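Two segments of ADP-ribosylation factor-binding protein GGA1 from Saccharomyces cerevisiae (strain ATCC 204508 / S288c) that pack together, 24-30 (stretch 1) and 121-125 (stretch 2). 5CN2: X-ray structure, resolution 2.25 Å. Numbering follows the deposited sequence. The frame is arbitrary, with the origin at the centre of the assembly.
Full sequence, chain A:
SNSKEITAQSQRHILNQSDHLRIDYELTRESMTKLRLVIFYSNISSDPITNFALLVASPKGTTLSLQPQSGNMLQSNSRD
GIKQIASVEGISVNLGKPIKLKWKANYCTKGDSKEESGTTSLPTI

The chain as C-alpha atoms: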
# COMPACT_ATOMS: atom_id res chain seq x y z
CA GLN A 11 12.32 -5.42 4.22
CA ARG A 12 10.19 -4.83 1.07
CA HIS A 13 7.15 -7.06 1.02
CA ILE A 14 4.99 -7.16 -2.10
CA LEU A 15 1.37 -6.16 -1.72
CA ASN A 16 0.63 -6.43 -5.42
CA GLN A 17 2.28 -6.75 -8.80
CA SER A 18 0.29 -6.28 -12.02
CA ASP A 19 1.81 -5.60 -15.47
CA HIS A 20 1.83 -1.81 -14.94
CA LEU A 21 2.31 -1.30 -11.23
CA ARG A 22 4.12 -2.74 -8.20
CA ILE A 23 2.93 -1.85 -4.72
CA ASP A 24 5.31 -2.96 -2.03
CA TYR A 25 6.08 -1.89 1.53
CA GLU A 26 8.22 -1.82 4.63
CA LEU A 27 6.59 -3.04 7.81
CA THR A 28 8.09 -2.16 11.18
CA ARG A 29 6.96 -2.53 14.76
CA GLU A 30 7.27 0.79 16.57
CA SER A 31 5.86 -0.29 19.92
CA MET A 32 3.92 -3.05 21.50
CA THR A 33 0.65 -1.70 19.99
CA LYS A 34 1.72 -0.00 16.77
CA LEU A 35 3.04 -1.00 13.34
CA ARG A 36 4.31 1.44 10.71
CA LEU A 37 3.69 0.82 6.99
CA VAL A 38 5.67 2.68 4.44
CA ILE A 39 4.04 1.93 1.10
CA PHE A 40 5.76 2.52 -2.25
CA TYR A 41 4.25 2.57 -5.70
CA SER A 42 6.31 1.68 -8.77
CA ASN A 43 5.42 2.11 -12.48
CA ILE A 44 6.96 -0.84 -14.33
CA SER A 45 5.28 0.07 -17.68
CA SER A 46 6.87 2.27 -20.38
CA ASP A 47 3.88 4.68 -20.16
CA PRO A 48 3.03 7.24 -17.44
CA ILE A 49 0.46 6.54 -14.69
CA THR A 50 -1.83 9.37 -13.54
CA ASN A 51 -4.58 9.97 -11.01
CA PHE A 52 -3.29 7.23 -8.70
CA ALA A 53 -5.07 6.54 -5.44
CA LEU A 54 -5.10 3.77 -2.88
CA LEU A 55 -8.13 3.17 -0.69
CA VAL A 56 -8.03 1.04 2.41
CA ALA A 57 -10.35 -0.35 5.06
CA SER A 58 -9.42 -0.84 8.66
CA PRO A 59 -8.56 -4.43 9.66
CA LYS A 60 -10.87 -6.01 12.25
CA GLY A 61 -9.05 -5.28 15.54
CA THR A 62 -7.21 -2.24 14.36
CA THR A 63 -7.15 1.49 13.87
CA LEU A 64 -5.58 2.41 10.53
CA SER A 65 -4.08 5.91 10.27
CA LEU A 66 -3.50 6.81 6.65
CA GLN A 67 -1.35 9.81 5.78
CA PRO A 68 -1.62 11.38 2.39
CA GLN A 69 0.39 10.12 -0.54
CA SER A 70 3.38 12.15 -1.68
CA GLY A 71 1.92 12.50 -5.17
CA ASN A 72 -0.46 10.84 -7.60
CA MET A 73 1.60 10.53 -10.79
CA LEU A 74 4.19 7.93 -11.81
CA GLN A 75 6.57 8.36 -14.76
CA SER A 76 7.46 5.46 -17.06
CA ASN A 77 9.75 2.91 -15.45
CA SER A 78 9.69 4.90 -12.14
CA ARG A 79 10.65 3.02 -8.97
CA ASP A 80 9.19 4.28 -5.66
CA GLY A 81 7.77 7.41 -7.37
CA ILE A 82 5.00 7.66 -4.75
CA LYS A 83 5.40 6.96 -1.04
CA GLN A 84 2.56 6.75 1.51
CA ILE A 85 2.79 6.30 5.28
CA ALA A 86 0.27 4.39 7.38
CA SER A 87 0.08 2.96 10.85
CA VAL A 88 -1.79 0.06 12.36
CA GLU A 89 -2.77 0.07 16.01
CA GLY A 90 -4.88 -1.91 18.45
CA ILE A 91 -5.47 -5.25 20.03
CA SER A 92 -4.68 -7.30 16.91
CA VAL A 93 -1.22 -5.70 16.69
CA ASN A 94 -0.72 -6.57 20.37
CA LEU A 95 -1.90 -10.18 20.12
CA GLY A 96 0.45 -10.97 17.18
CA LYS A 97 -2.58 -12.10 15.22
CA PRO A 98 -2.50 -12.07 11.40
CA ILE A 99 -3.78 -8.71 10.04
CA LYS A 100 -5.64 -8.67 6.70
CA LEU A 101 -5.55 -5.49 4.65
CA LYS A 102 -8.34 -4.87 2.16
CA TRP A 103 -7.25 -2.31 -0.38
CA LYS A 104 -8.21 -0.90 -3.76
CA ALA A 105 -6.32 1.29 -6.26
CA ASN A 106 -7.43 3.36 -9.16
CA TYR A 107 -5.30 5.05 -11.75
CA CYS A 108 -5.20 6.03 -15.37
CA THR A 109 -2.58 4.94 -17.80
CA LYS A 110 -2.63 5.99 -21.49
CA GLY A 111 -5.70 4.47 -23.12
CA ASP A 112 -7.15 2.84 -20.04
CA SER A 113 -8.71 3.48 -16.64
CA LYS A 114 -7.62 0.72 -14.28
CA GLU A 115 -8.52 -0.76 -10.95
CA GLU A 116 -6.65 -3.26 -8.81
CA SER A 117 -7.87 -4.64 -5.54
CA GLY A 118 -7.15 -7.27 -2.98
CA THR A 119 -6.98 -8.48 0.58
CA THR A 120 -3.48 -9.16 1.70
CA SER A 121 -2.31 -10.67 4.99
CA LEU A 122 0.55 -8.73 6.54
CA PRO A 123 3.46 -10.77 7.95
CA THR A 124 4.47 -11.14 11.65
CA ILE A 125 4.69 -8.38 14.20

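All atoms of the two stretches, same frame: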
# COMPACT_ATOMS: atom_id res chain seq x y z
N ASP A 24 4.64 -2.21 -3.08
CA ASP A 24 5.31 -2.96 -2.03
C ASP A 24 5.50 -2.06 -0.82
O ASP A 24 5.12 -0.86 -0.84
CB ASP A 24 6.65 -3.56 -2.52
CG ASP A 24 7.57 -2.55 -3.17
OD1 ASP A 24 7.46 -1.33 -2.91
OD2 ASP A 24 8.41 -2.98 -3.96
N TYR A 25 6.07 -2.62 0.25
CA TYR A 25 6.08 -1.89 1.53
C TYR A 25 7.04 -2.40 2.56
O TYR A 25 7.37 -3.59 2.58
CB TYR A 25 4.66 -1.85 2.13
CG TYR A 25 4.14 -3.20 2.49
CD1 TYR A 25 3.57 -4.02 1.55
CD2 TYR A 25 4.22 -3.67 3.81
CE1 TYR A 25 3.09 -5.27 1.89
CE2 TYR A 25 3.74 -4.90 4.16
CZ TYR A 25 3.19 -5.70 3.20
OH TYR A 25 2.73 -6.95 3.56
N GLU A 26 7.48 -1.49 3.43
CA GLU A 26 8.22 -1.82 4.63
C GLU A 26 7.24 -1.91 5.78
O GLU A 26 6.28 -1.14 5.86
CB GLU A 26 9.29 -0.76 4.90
CG GLU A 26 10.38 -0.76 3.83
CD GLU A 26 11.32 0.42 3.88
OE1 GLU A 26 10.99 1.48 4.44
OE2 GLU A 26 12.42 0.28 3.31
N LEU A 27 7.47 -2.85 6.68
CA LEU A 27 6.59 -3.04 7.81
C LEU A 27 7.43 -3.17 9.06
O LEU A 27 8.16 -4.13 9.21
CB LEU A 27 5.75 -4.30 7.63
CG LEU A 27 4.84 -4.65 8.80
CD1 LEU A 27 3.71 -3.66 8.92
CD2 LEU A 27 4.29 -6.05 8.60
N THR A 28 7.32 -2.18 9.95
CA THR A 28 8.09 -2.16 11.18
C THR A 28 7.18 -2.10 12.40
O THR A 28 6.06 -1.59 12.35
CB THR A 28 9.00 -0.95 11.24
OG1 THR A 28 8.27 0.19 10.78
CG2 THR A 28 10.19 -1.15 10.35
N ARG A 29 7.68 -2.61 13.51
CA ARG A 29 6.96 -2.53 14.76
C ARG A 29 7.55 -1.37 15.54
O ARG A 29 8.73 -1.38 15.83
CB ARG A 29 7.11 -3.83 15.53
CG ARG A 29 6.65 -3.75 16.97
CD ARG A 29 6.47 -5.12 17.56
NE ARG A 29 5.12 -5.27 18.08
CZ ARG A 29 4.09 -5.73 17.38
NH1 ARG A 29 4.24 -6.12 16.14
NH2 ARG A 29 2.90 -5.81 17.94
N GLU A 30 6.76 -0.35 15.83
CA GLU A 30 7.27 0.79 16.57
C GLU A 30 7.14 0.61 18.08
O GLU A 30 7.92 1.14 18.85
CB GLU A 30 6.54 2.07 16.17
CG GLU A 30 7.01 2.67 14.85
CD GLU A 30 6.48 4.07 14.66
OE1 GLU A 30 5.40 4.40 15.21
OE2 GLU A 30 7.16 4.86 13.98
N SER A 121 -2.69 -10.46 3.60
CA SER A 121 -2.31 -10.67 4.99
C SER A 121 -0.92 -10.10 5.19
O SER A 121 -0.02 -10.41 4.45
CB SER A 121 -2.28 -12.17 5.38
OG SER A 121 -2.99 -12.97 4.46
N LEU A 122 -0.76 -9.28 6.22
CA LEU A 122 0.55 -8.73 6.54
C LEU A 122 1.35 -9.70 7.41
O LEU A 122 0.83 -10.25 8.36
CB LEU A 122 0.39 -7.40 7.30
CG LEU A 122 -0.58 -6.39 6.68
CD1 LEU A 122 -0.52 -5.10 7.49
CD2 LEU A 122 -0.28 -6.16 5.20
N PRO A 123 2.65 -9.85 7.14
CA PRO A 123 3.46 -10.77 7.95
C PRO A 123 3.59 -10.38 9.43
O PRO A 123 3.05 -9.35 9.86
CB PRO A 123 4.82 -10.74 7.25
CG PRO A 123 4.87 -9.40 6.59
CD PRO A 123 3.47 -9.15 6.13
N THR A 124 4.36 -11.19 10.17
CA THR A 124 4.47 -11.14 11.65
C THR A 124 5.06 -9.90 12.32
O THR A 124 6.16 -9.45 12.02
CB THR A 124 5.31 -12.33 12.19
OG1 THR A 124 4.86 -13.55 11.58
CG2 THR A 124 5.21 -12.43 13.73
N ILE A 125 4.28 -9.40 13.26
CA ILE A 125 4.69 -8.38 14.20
C ILE A 125 6.16 -8.51 14.61
O ILE A 125 6.58 -7.96 15.63
CB ILE A 125 3.82 -8.50 15.46

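Leu27 lies at the centre of the contact. Its CA-to-CB bond points toward the second stretch, and its chi1 is t and chi2 p. Leu27 CD2 comes within 3.9 Å of Pro123 CG and 4.3 Å of Leu122 CB. Leu27 CD2 is also 3.7 Å from Pro123 O. These are van der Waals contacts, and the methyl C-H groups are too weakly polar to make a conventional hydrogen bond to the carbonyl.

Tyr25 and Leu122 extend the apolar patch. Both point toward the opposing stretch, and both are buried. Tyr25 CZ is 4.0 Å from Leu122 CD2, and the methyl approaches the ring obliquely. Tyr25 OH sits 3.5 Å from Leu122 CD2 and 3.5 Å from Pro123 CD. The hydroxyl thus packs against two carbons, and it makes no hydrogen bond to the second stretch.

The backbones run in roughly the same direction, 25° apart end to end. They are too far apart at Leu27 for strand pairing: Leu27 CA and Pro123 CA are 8.3 Å apart. The gap narrows to 6.3 Å between Arg29 CA and Ile125 CA. No backbone-to-backbone hydrogen bond joins the stretches; side chains of stretch 1 reach side chains and carbonyl oxygens of stretch 2. Along stretch 1, Tyr25, Leu27 and Arg29 point inward, as the alternation of a strand allows. Thr28, between two of them, points away.

The polar edge is at Arg29 and Ile125. Arg29 NH1 donates a weak hydrogen bond to Ile125 O at 3.0 Å, with an N-H...O angle of 121°, far from linear. Its geometry is uncertain, because Arg29 NH1 is modelled only 2.5 Å from Ile125 CB, a clash. Ile125 is the last residue of the chain, and its side chain is not modelled beyond CB. Together the two stretches bury 306 Å², summed over both sides.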